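Local coordinates for protein benzoate transport porin BenP (Acinetobacter baumannii AB307-0294, PDB 5DL8) that probably forms a passive channel for small molecules across the bacterial outer membrane, as a beta-barrel porin of the OprD family, at residues L44-Q52 / K92-P100; R178-T189 / Y293-P301. All coordinates share one frame; numbering follows the deposited sequence.

Contact 1. Residues L44-Q52 / K92-P100; sequences LKDTGSWSQ and KHVADTVLP. With CA (calcium ion), chain G.
Lys92 lays its aliphatic chain over the backbone of the strand that starts at Thr47: CD lies 3.5 Å from Asp46 O, and CE sits beside the N and O of Gly48. The backbone angles of Gly48 suit glycine, since a CB would press on the carbonyl O of Thr47. Val94 CG1 meets Thr47 CG2 at 3.8 Å, the side chains crossing at about a right angle, while Lys45 runs the opposite way past Val94, CD alongside CB. Water 3 joins Val94 O to Gly48 N. At Asp96, chi1 of 69° tucks the carboxylate beside its own backbone. There OD1 takes Val98 N from above the carboxylate plane (2.8 Å) and Leu99 N on the syn side (2.9 Å), while OD2 accepts from Ser49 OG at 2.7 Å; three donors thus fix its rotation. Leu99 closes the contact, CD1 against Ser49 and CD2 against Ser51, whose hydroxyl is bonded to Gln147. An Asx turn closed by OD1 therefore shapes the loop, and OD2 ties it to the barrel strand. Asp46 binds calcium unevenly, OD1 at 2.4 Å and OD2 at 2.9 Å, with Asp38, Phe39 and four waters, one bonded to Leu44 O, completing the site between strands 25-39 and 47-65.

Contact 2. Residues R178-T189 / Y293-P301; sequences RNEEDFKKFSFT and YPLPDGFLP
The Arg178 guanidinium has Phe299 CB over the centre of one face, 3.7 Å from CZ. Its plane lies only 17° from that of the Phe299 ring, but it is the ring's root, CB, that covers it. The long arginine chain, extended from CG to NE, carries the charged group to this place, where NH1 forms a salt bridge with Asp143. Asn179 OD1 comes to the edge of the Phe299 ring, in its plane, 3.8 Å from CD2, with the amide turned 66° from the ring. A second aromatic group, Phe186, receives Leu300 CD1 at its edge, 3.7 Å from CE1, the two side chains crossing at about a right angle. Phe188 has its CG anti to the backbone N (chi1 -176°), and although its CB points away, the ring swings back to place CE1 3.6 Å from Pro294 CB. That carbon and Leu295 O both approach the ring obliquely, and Phe260 meets it edge-to-face; Tyr226 touches both Phe188 and Pro294.

Amid these contacts lies a hydrogen-bonded cluster centred on Asp297. Its N donates to Ser187 O in an almost straight bond of 2.9 Å, and its OD2 accepts from two hydroxyls: Ser187 OG on the anti side at 2.6 Å and Thr189 OG1 on the syn side at 2.7 Å. Short hydroxyl side chains two residues apart on one strand suit a single carboxylate oxygen, and the pair of bonds limits its rotation; such donors would probably help stabilise its negative charge. Thr189 OG1 is also bonded to Thr194 on the partner strand 193-196. Water 7 adds a bridge, accepting from Ser187 N and donating to Asp297 O. Two long loops of an OprD-type barrel are thus tied together, the carboxylate of one gripping the short two-stranded hairpin carried by the other.

In the fold
Both contacts are partly buried and depend on a loop aspartate, which accepts from one serine hydroxyl in contact 1 and from a serine and a threonine in contact 2, but they sit differently in the barrel. Contact 1 fixes a loop to the long barrel strand 47-65 and has a calcium ion at one end; contact 2, nearer the centre of the chain, joins a loop to a short hairpin and its lead-in, and adds aromatic rings and prolines to the aliphatic contacts. Asp96 also organises its own loop's backbone, whereas Asp297 grips a hairpin. The two contacts meet directly: Arg178 NE probably bonds to Thr97 O, and Asn179 packs against residues 98-100, so the loops of the two contacts adjoin.

Contact 1. Residues L44-Q52 / K92-P100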
loop_
_atom_site.group_PDB
_atom_site.type_symbol
_atom_site.label_atom_id
_atom_site.label_comp_id
_atom_site.label_asym_id
_atom_site.label_seq_id
_atom_site.Cartn_x
_atom_site.Cartn_y
_atom_site.Cartn_z
ATOM N N LEU A 44 -19.480 -16.305 -13.932
ATOM C CA LEU A 44 -18.094 -15.982 -13.638
ATOM C C LEU A 44 -17.473 -16.935 -12.611
ATOM O O LEU A 44 -18.159 -17.444 -11.735
ATOM C CB LEU A 44 -17.964 -14.509 -13.147
ATOM C CG LEU A 44 -18.642 -13.388 -13.995
ATOM C CD1 LEU A 44 -18.514 -12.021 -13.320
ATOM C CD2 LEU A 44 -18.141 -13.320 -15.432
ATOM N N LYS A 45 -16.160 -17.064 -12.676
ATOM C CA LYS A 45 -15.407 -17.868 -11.746
ATOM C C LYS A 45 -14.855 -17.199 -10.509
ATOM O O LYS A 45 -14.069 -16.236 -10.582
ATOM C CB LYS A 45 -14.236 -18.505 -12.474
ATOM C CG LYS A 45 -13.742 -19.835 -11.853
ATOM C CD LYS A 45 -12.737 -20.578 -12.740
ATOM C CE LYS A 45 -13.110 -20.452 -14.226
ATOM N NZ LYS A 45 -12.228 -21.229 -15.168
ATOM N N ASP A 46 -15.204 -17.801 -9.369
ATOM C CA ASP A 46 -14.798 -17.370 -8.020
ATOM C C ASP A 46 -13.281 -17.513 -7.848
ATOM O O ASP A 46 -12.704 -18.414 -8.395
ATOM C CB ASP A 46 -15.552 -18.185 -6.987
ATOM C CG ASP A 46 -17.057 -17.829 -6.920
ATOM O OD1 ASP A 46 -17.600 -16.846 -7.592
ATOM O OD2 ASP A 46 -17.711 -18.487 -6.093
ATOM N N THR A 47 -12.607 -16.547 -7.196
ATOM C CA THR A 47 -11.183 -16.669 -7.022
ATOM C C THR A 47 -10.815 -16.649 -5.558
ATOM O O THR A 47 -11.618 -16.292 -4.657
ATOM C CB THR A 47 -10.505 -15.488 -7.696
ATOM O OG1 THR A 47 -10.806 -14.276 -6.953
ATOM C CG2 THR A 47 -10.954 -15.374 -9.177
ATOM N N GLY A 48 -9.553 -16.966 -5.339
ATOM C CA GLY A 48 -8.907 -16.875 -4.065
ATOM C C GLY A 48 -7.992 -18.081 -3.805
ATOM O O GLY A 48 -7.784 -18.883 -4.700
ATOM N N SER A 49 -7.481 -18.156 -2.552
ATOM C CA SER A 49 -6.714 -19.271 -1.983
ATOM C C SER A 49 -6.711 -19.201 -0.414
ATOM O O SER A 49 -7.132 -18.169 0.230
ATOM C CB SER A 49 -5.254 -19.156 -2.450
ATOM O OG SER A 49 -4.724 -17.845 -2.114
ATOM N N TRP A 50 -6.150 -20.285 0.110
ATOM C CA TRP A 50 -5.849 -20.557 1.482
ATOM C C TRP A 50 -4.393 -20.868 1.403
ATOM O O TRP A 50 -3.964 -21.799 0.650
ATOM C CB TRP A 50 -6.624 -21.836 2.040
ATOM C CG TRP A 50 -6.506 -21.991 3.525
ATOM C CD1 TRP A 50 -6.413 -20.960 4.450
ATOM C CD2 TRP A 50 -6.387 -23.196 4.259
ATOM N NE1 TRP A 50 -6.274 -21.464 5.691
ATOM C CE2 TRP A 50 -6.249 -22.836 5.611
ATOM C CE3 TRP A 50 -6.391 -24.552 3.903
ATOM C CZ2 TRP A 50 -6.142 -23.763 6.628
ATOM C CZ3 TRP A 50 -6.227 -25.528 4.909
ATOM C CH2 TRP A 50 -6.094 -25.105 6.283
ATOM N N SER A 51 -3.638 -20.143 2.222
ATOM C CA SER A 51 -2.186 -20.334 2.287
ATOM C C SER A 51 -1.623 -20.150 3.682
ATOM O O SER A 51 -2.256 -19.425 4.493
ATOM C CB SER A 51 -1.470 -19.444 1.257
ATOM O OG SER A 51 -1.761 -18.087 1.429
ATOM N N GLN A 52 -0.474 -20.808 3.922
ATOM C CA GLN A 52 0.326 -20.619 5.154
ATOM C C GLN A 52 1.702 -20.129 4.775
ATOM O O GLN A 52 2.296 -20.706 3.843
ATOM C CB GLN A 52 0.483 -21.910 5.956
ATOM C CG GLN A 52 1.323 -21.801 7.189
ATOM C CD GLN A 52 0.629 -20.904 8.236
ATOM O OE1 GLN A 52 -0.551 -21.094 8.565
ATOM N NE2 GLN A 52 1.339 -19.922 8.736
ATOM N N LYS A 92 -7.728 -23.666 -8.151
ATOM C CA LYS A 92 -8.924 -23.147 -8.890
ATOM C C LYS A 92 -8.624 -22.911 -10.359
ATOM O O LYS A 92 -9.528 -22.622 -11.157
ATOM C CB LYS A 92 -9.380 -21.786 -8.291
ATOM C CG LYS A 92 -10.024 -21.896 -6.899
ATOM C CD LYS A 92 -10.607 -20.550 -6.493
ATOM C CE LYS A 92 -10.400 -20.266 -5.028
ATOM N NZ LYS A 92 -11.028 -21.258 -4.203
ATOM N N HIS A 93 -7.345 -22.971 -10.716
ATOM C CA HIS A 93 -6.977 -22.724 -12.107
ATOM C C HIS A 93 -7.424 -21.349 -12.644
ATOM O O HIS A 93 -7.660 -21.174 -13.841
ATOM C CB HIS A 93 -7.489 -23.863 -13.030
ATOM C CG HIS A 93 -6.944 -25.201 -12.657
ATOM N ND1 HIS A 93 -5.836 -25.729 -13.256
ATOM C CD2 HIS A 93 -7.304 -26.082 -11.698
ATOM C CE1 HIS A 93 -5.583 -26.923 -12.737
ATOM N NE2 HIS A 93 -6.443 -27.149 -11.777
ATOM N N VAL A 94 -7.436 -20.359 -11.773
ATOM C CA VAL A 94 -7.655 -18.973 -12.124
ATOM C C VAL A 94 -6.853 -18.125 -11.161
ATOM O O VAL A 94 -6.691 -18.492 -10.011
ATOM C CB VAL A 94 -9.197 -18.606 -12.070
ATOM C CG1 VAL A 94 -9.742 -18.597 -10.671
ATOM C CG2 VAL A 94 -9.533 -17.231 -12.671
ATOM N N ALA A 95 -6.426 -16.929 -11.631
ATOM C CA ALA A 95 -5.710 -15.994 -10.836
ATOM C C ALA A 95 -6.498 -15.543 -9.646
ATOM O O ALA A 95 -7.600 -15.286 -9.719
ATOM C CB ALA A 95 -5.266 -14.802 -11.655
ATOM N N ASP A 96 -5.834 -15.416 -8.544
ATOM C CA ASP A 96 -6.366 -14.795 -7.320
ATOM C C ASP A 96 -5.804 -13.436 -6.916
ATOM O O ASP A 96 -6.350 -12.791 -6.025
ATOM C CB ASP A 96 -6.312 -15.864 -6.118
ATOM C CG ASP A 96 -4.907 -16.208 -5.654
ATOM O OD1 ASP A 96 -3.866 -15.690 -6.202
ATOM O OD2 ASP A 96 -4.881 -16.975 -4.663
ATOM N N THR A 97 -4.679 -13.064 -7.488
ATOM C CA THR A 97 -3.948 -11.847 -7.076
ATOM C C THR A 97 -3.280 -11.903 -5.756
ATOM O O THR A 97 -2.850 -10.795 -5.254
ATOM C CB THR A 97 -4.773 -10.462 -7.121
ATOM O OG1 THR A 97 -5.507 -10.373 -5.915
ATOM C CG2 THR A 97 -5.765 -10.344 -8.381
ATOM N N VAL A 98 -3.127 -13.140 -5.223
ATOM C CA VAL A 98 -2.499 -13.393 -3.932
ATOM C C VAL A 98 -1.213 -14.112 -4.106
ATOM O O VAL A 98 -0.170 -13.769 -3.467
ATOM C CB VAL A 98 -3.403 -14.240 -2.964
ATOM C CG1 VAL A 98 -2.750 -14.322 -1.590
ATOM C CG2 VAL A 98 -4.754 -13.537 -2.817
ATOM N N LEU A 99 -1.310 -15.181 -4.903
ATOM C CA LEU A 99 -0.196 -16.071 -5.157
ATOM C C LEU A 99 0.072 -15.998 -6.633
ATOM O O LEU A 99 -0.797 -15.618 -7.384
ATOM C CB LEU A 99 -0.486 -17.583 -4.788
ATOM C CG LEU A 99 -1.188 -17.857 -3.436
ATOM C CD1 LEU A 99 -1.687 -19.362 -3.339
ATOM C CD2 LEU A 99 -0.366 -17.481 -2.194
ATOM N N PRO A 100 1.272 -16.383 -7.063
ATOM C CA PRO A 100 1.501 -16.332 -8.502
ATOM C C PRO A 100 0.488 -17.221 -9.229
ATOM O O PRO A 100 -0.056 -18.214 -8.586
ATOM C CB PRO A 100 2.902 -16.971 -8.662
ATOM C CG PRO A 100 3.546 -16.827 -7.330
ATOM C CD PRO A 100 2.448 -16.817 -6.320
HETATM CA CA CA G . -19.928 -17.153 -7.383
HETATM O O HOH W 1 -19.685 -16.807 -9.727
HETATM O O HOH W 2 -8.708 -13.487 -4.906
HETATM O O HOH W 3 -8.121 -18.131 -7.501
HETATM O O HOH W 4 -21.339 -18.095 -5.790
HETATM O O HOH W 5 -22.152 -17.177 -8.044
HETATM O O HOH W 6 -20.167 -19.376 -8.550
#

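Contact 2. Residues R178-T189 / Y293-P301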
loop_
_atom_site.group_PDB
_atom_site.type_symbol
_atom_site.label_atom_id
_atom_site.label_comp_id
_atom_site.label_asym_id
_atom_site.label_seq_id
_atom_site.Cartn_x
_atom_site.Cartn_y
_atom_site.Cartn_z
ATOM N N ARG A 178 3.364 -8.457 -4.635
ATOM C CA ARG A 178 2.934 -9.267 -3.519
ATOM C C ARG A 178 2.721 -10.801 -3.932
ATOM O O ARG A 178 3.032 -11.657 -3.174
ATOM C CB ARG A 178 1.667 -8.687 -2.902
ATOM C CG ARG A 178 0.434 -8.913 -3.734
ATOM C CD ARG A 178 -0.707 -8.064 -3.301
ATOM N NE ARG A 178 -1.946 -8.348 -4.064
ATOM C CZ ARG A 178 -3.007 -7.493 -4.145
ATOM N NH1 ARG A 178 -2.910 -6.221 -3.566
ATOM N NH2 ARG A 178 -4.137 -7.853 -4.834
ATOM N N ASN A 179 2.317 -11.065 -5.182
ATOM C CA ASN A 179 1.975 -12.384 -5.654
ATOM C C ASN A 179 3.015 -12.925 -6.564
ATOM O O ASN A 179 2.655 -13.798 -7.398
ATOM C CB ASN A 179 0.569 -12.390 -6.351
ATOM C CG ASN A 179 0.504 -11.528 -7.640
ATOM O OD1 ASN A 179 1.005 -10.444 -7.695
ATOM N ND2 ASN A 179 -0.207 -11.993 -8.629
ATOM N N GLU A 180 4.287 -12.463 -6.474
ATOM C CA GLU A 180 5.311 -12.958 -7.387
ATOM C C GLU A 180 6.591 -13.167 -6.640
ATOM O O GLU A 180 6.805 -12.554 -5.624
ATOM C CB GLU A 180 5.642 -11.987 -8.598
ATOM C CG GLU A 180 4.491 -11.493 -9.426
ATOM C CD GLU A 180 3.873 -12.539 -10.338
ATOM O OE1 GLU A 180 4.407 -13.698 -10.438
ATOM O OE2 GLU A 180 2.819 -12.226 -10.978
ATOM N N GLU A 181 7.477 -13.932 -7.255
ATOM C CA GLU A 181 8.776 -14.293 -6.669
ATOM C C GLU A 181 9.909 -13.424 -7.049
ATOM O O GLU A 181 10.837 -13.326 -6.319
ATOM C CB GLU A 181 9.259 -15.713 -7.155
ATOM C CG GLU A 181 8.328 -16.853 -6.687
ATOM C CD GLU A 181 8.987 -18.262 -6.692
ATOM O OE1 GLU A 181 9.553 -18.671 -7.664
ATOM O OE2 GLU A 181 8.927 -18.963 -5.708
ATOM N N ASP A 182 9.897 -12.915 -8.255
ATOM C CA ASP A 182 11.060 -12.265 -8.832
ATOM C C ASP A 182 10.838 -10.744 -8.868
ATOM O O ASP A 182 9.740 -10.277 -8.734
ATOM C CB ASP A 182 11.271 -12.806 -10.255
ATOM C CG ASP A 182 11.919 -14.187 -10.246
ATOM O OD1 ASP A 182 12.244 -14.690 -9.117
ATOM O OD2 ASP A 182 12.138 -14.775 -11.353
ATOM N N PHE A 183 11.925 -10.042 -9.062
ATOM C CA PHE A 183 11.993 -8.581 -9.237
ATOM C C PHE A 183 11.900 -8.417 -10.722
ATOM O O PHE A 183 12.672 -9.025 -11.441
ATOM C CB PHE A 183 13.299 -7.972 -8.667
ATOM C CG PHE A 183 13.245 -7.825 -7.193
ATOM C CD1 PHE A 183 12.600 -6.718 -6.612
ATOM C CD2 PHE A 183 13.734 -8.863 -6.362
ATOM C CE1 PHE A 183 12.520 -6.594 -5.238
ATOM C CE2 PHE A 183 13.593 -8.794 -4.977
ATOM C CZ PHE A 183 12.998 -7.630 -4.404
ATOM N N LYS A 184 10.952 -7.585 -11.146
ATOM C CA LYS A 184 10.752 -7.281 -12.591
ATOM C C LYS A 184 10.563 -5.759 -12.777
ATOM O O LYS A 184 10.213 -5.007 -11.806
ATOM C CB LYS A 184 9.472 -8.038 -13.080
ATOM C CG LYS A 184 8.213 -7.377 -12.444
ATOM C CD LYS A 184 6.901 -8.158 -12.384
ATOM C CE LYS A 184 6.514 -8.570 -13.745
ATOM N NZ LYS A 184 5.486 -9.593 -13.529
ATOM N N LYS A 185 10.688 -5.340 -14.032
ATOM C CA LYS A 185 10.390 -3.959 -14.402
ATOM C C LYS A 185 8.953 -3.584 -14.143
ATOM O O LYS A 185 8.048 -4.434 -14.319
ATOM C CB LYS A 185 10.673 -3.710 -15.880
ATOM C CG LYS A 185 12.161 -3.671 -16.126
ATOM C CD LYS A 185 12.562 -3.634 -17.615
ATOM C CE LYS A 185 14.062 -3.420 -17.715
ATOM N NZ LYS A 185 14.285 -3.290 -19.162
ATOM N N PHE A 186 8.727 -2.330 -13.768
ATOM C CA PHE A 186 7.370 -1.756 -13.723
ATOM C C PHE A 186 6.736 -1.775 -15.065
ATOM O O PHE A 186 7.449 -1.707 -16.082
ATOM C CB PHE A 186 7.458 -0.235 -13.340
ATOM C CG PHE A 186 7.823 0.055 -11.873
ATOM C CD1 PHE A 186 6.890 -0.096 -10.879
ATOM C CD2 PHE A 186 9.112 0.455 -11.518
ATOM C CE1 PHE A 186 7.236 0.099 -9.528
ATOM C CE2 PHE A 186 9.434 0.715 -10.226
ATOM C CZ PHE A 186 8.507 0.539 -9.212
ATOM N N SER A 187 5.410 -1.829 -15.113
ATOM C CA SER A 187 4.782 -1.776 -16.401
ATOM C C SER A 187 3.381 -1.156 -16.365
ATOM O O SER A 187 2.781 -1.043 -15.311
ATOM C CB SER A 187 4.716 -3.206 -17.057
ATOM O OG SER A 187 4.059 -4.187 -16.223
ATOM N N PHE A 188 2.857 -0.769 -17.525
ATOM C CA PHE A 188 1.475 -0.364 -17.637
ATOM C C PHE A 188 0.897 -1.082 -18.868
ATOM O O PHE A 188 1.519 -1.157 -19.990
ATOM C CB PHE A 188 1.390 1.164 -17.749
ATOM C CG PHE A 188 -0.010 1.731 -17.770
ATOM C CD1 PHE A 188 -0.668 2.113 -16.583
ATOM C CD2 PHE A 188 -0.658 1.985 -18.952
ATOM C CE1 PHE A 188 -1.958 2.677 -16.627
ATOM C CE2 PHE A 188 -1.952 2.493 -18.987
ATOM C CZ PHE A 188 -2.607 2.869 -17.829
ATOM N N THR A 189 -0.361 -1.450 -18.690
ATOM C CA THR A 189 -1.110 -2.206 -19.653
ATOM C C THR A 189 -2.416 -1.495 -20.078
ATOM O O THR A 189 -3.206 -1.060 -19.237
ATOM C CB THR A 189 -1.343 -3.667 -19.042
ATOM O OG1 THR A 189 -0.046 -4.303 -18.887
ATOM C CG2 THR A 189 -2.142 -4.498 -19.962
ATOM N N TYR A 293 -7.678 7.470 -13.593
ATOM C CA TYR A 293 -6.458 7.634 -12.844
ATOM C C TYR A 293 -5.633 6.322 -12.950
ATOM O O TYR A 293 -6.129 5.311 -12.637
ATOM C CB TYR A 293 -6.678 8.057 -11.374
ATOM C CG TYR A 293 -5.392 8.573 -10.819
ATOM C CD1 TYR A 293 -5.048 9.884 -11.017
ATOM C CD2 TYR A 293 -4.463 7.747 -10.229
ATOM C CE1 TYR A 293 -3.845 10.376 -10.608
ATOM C CE2 TYR A 293 -3.216 8.225 -9.838
ATOM C CZ TYR A 293 -2.915 9.536 -10.045
ATOM O OH TYR A 293 -1.698 10.144 -9.729
ATOM N N PRO A 294 -4.387 6.357 -13.462
ATOM C CA PRO A 294 -3.582 5.117 -13.683
ATOM C C PRO A 294 -2.919 4.528 -12.464
ATOM O O PRO A 294 -2.418 5.219 -11.606
ATOM C CB PRO A 294 -2.465 5.641 -14.622
ATOM C CG PRO A 294 -2.239 7.030 -14.156
ATOM C CD PRO A 294 -3.571 7.574 -13.728
ATOM N N LEU A 295 -2.817 3.238 -12.447
ATOM C CA LEU A 295 -2.034 2.436 -11.478
ATOM C C LEU A 295 -1.101 1.540 -12.321
ATOM O O LEU A 295 -1.484 1.104 -13.363
ATOM C CB LEU A 295 -3.030 1.570 -10.672
ATOM C CG LEU A 295 -3.661 2.558 -9.717
ATOM C CD1 LEU A 295 -5.172 2.831 -9.856
ATOM C CD2 LEU A 295 -3.057 2.524 -8.322
ATOM N N PRO A 296 0.132 1.306 -11.864
ATOM C CA PRO A 296 0.986 0.379 -12.450
ATOM C C PRO A 296 0.444 -1.074 -12.369
ATOM O O PRO A 296 -0.405 -1.366 -11.556
ATOM C CB PRO A 296 2.305 0.558 -11.728
ATOM C CG PRO A 296 2.076 1.554 -10.573
ATOM C CD PRO A 296 0.641 1.952 -10.608
ATOM N N ASP A 297 0.922 -1.935 -13.283
ATOM C CA ASP A 297 0.567 -3.375 -13.287
ATOM C C ASP A 297 1.105 -3.990 -11.992
ATOM O O ASP A 297 1.924 -3.400 -11.306
ATOM C CB ASP A 297 1.193 -4.161 -14.464
ATOM C CG ASP A 297 0.792 -3.687 -15.825
ATOM O OD1 ASP A 297 -0.297 -3.216 -15.983
ATOM O OD2 ASP A 297 1.545 -3.851 -16.812
ATOM N N GLY A 298 0.547 -5.085 -11.599
ATOM C CA GLY A 298 1.071 -5.863 -10.440
ATOM C C GLY A 298 0.475 -5.472 -9.098
ATOM O O GLY A 298 1.063 -5.786 -8.000
ATOM N N PHE A 299 -0.684 -4.773 -9.190
ATOM C CA PHE A 299 -1.621 -4.542 -8.061
ATOM C C PHE A 299 -1.011 -3.598 -7.040
ATOM O O PHE A 299 -1.353 -3.653 -5.814
ATOM C CB PHE A 299 -2.099 -5.917 -7.391
ATOM C CG PHE A 299 -2.541 -6.967 -8.410
ATOM C CD1 PHE A 299 -3.715 -6.778 -9.167
ATOM C CD2 PHE A 299 -1.706 -8.057 -8.715
ATOM C CE1 PHE A 299 -4.038 -7.683 -10.197
ATOM C CE2 PHE A 299 -2.033 -8.956 -9.730
ATOM C CZ PHE A 299 -3.198 -8.762 -10.463
ATOM N N LEU A 300 -0.111 -2.723 -7.516
ATOM C CA LEU A 300 0.549 -1.749 -6.599
ATOM C C LEU A 300 -0.480 -0.768 -6.117
ATOM O O LEU A 300 -1.080 -0.084 -6.905
ATOM C CB LEU A 300 1.729 -1.083 -7.313
ATOM C CG LEU A 300 2.734 -2.049 -8.028
ATOM C CD1 LEU A 300 4.006 -1.325 -8.496
ATOM C CD2 LEU A 300 3.059 -3.172 -7.052
ATOM N N PRO A 301 -0.795 -0.761 -4.804
ATOM C CA PRO A 301 -1.941 0.131 -4.398
ATOM C C PRO A 301 -1.438 1.566 -4.237
ATOM O O PRO A 301 -0.251 1.767 -4.008
ATOM C CB PRO A 301 -2.350 -0.402 -2.990
ATOM C CG PRO A 301 -1.005 -0.850 -2.440
ATOM C CD PRO A 301 -0.275 -1.510 -3.627
HETATM O O HOH W 7 4.278 -2.497 -12.600
#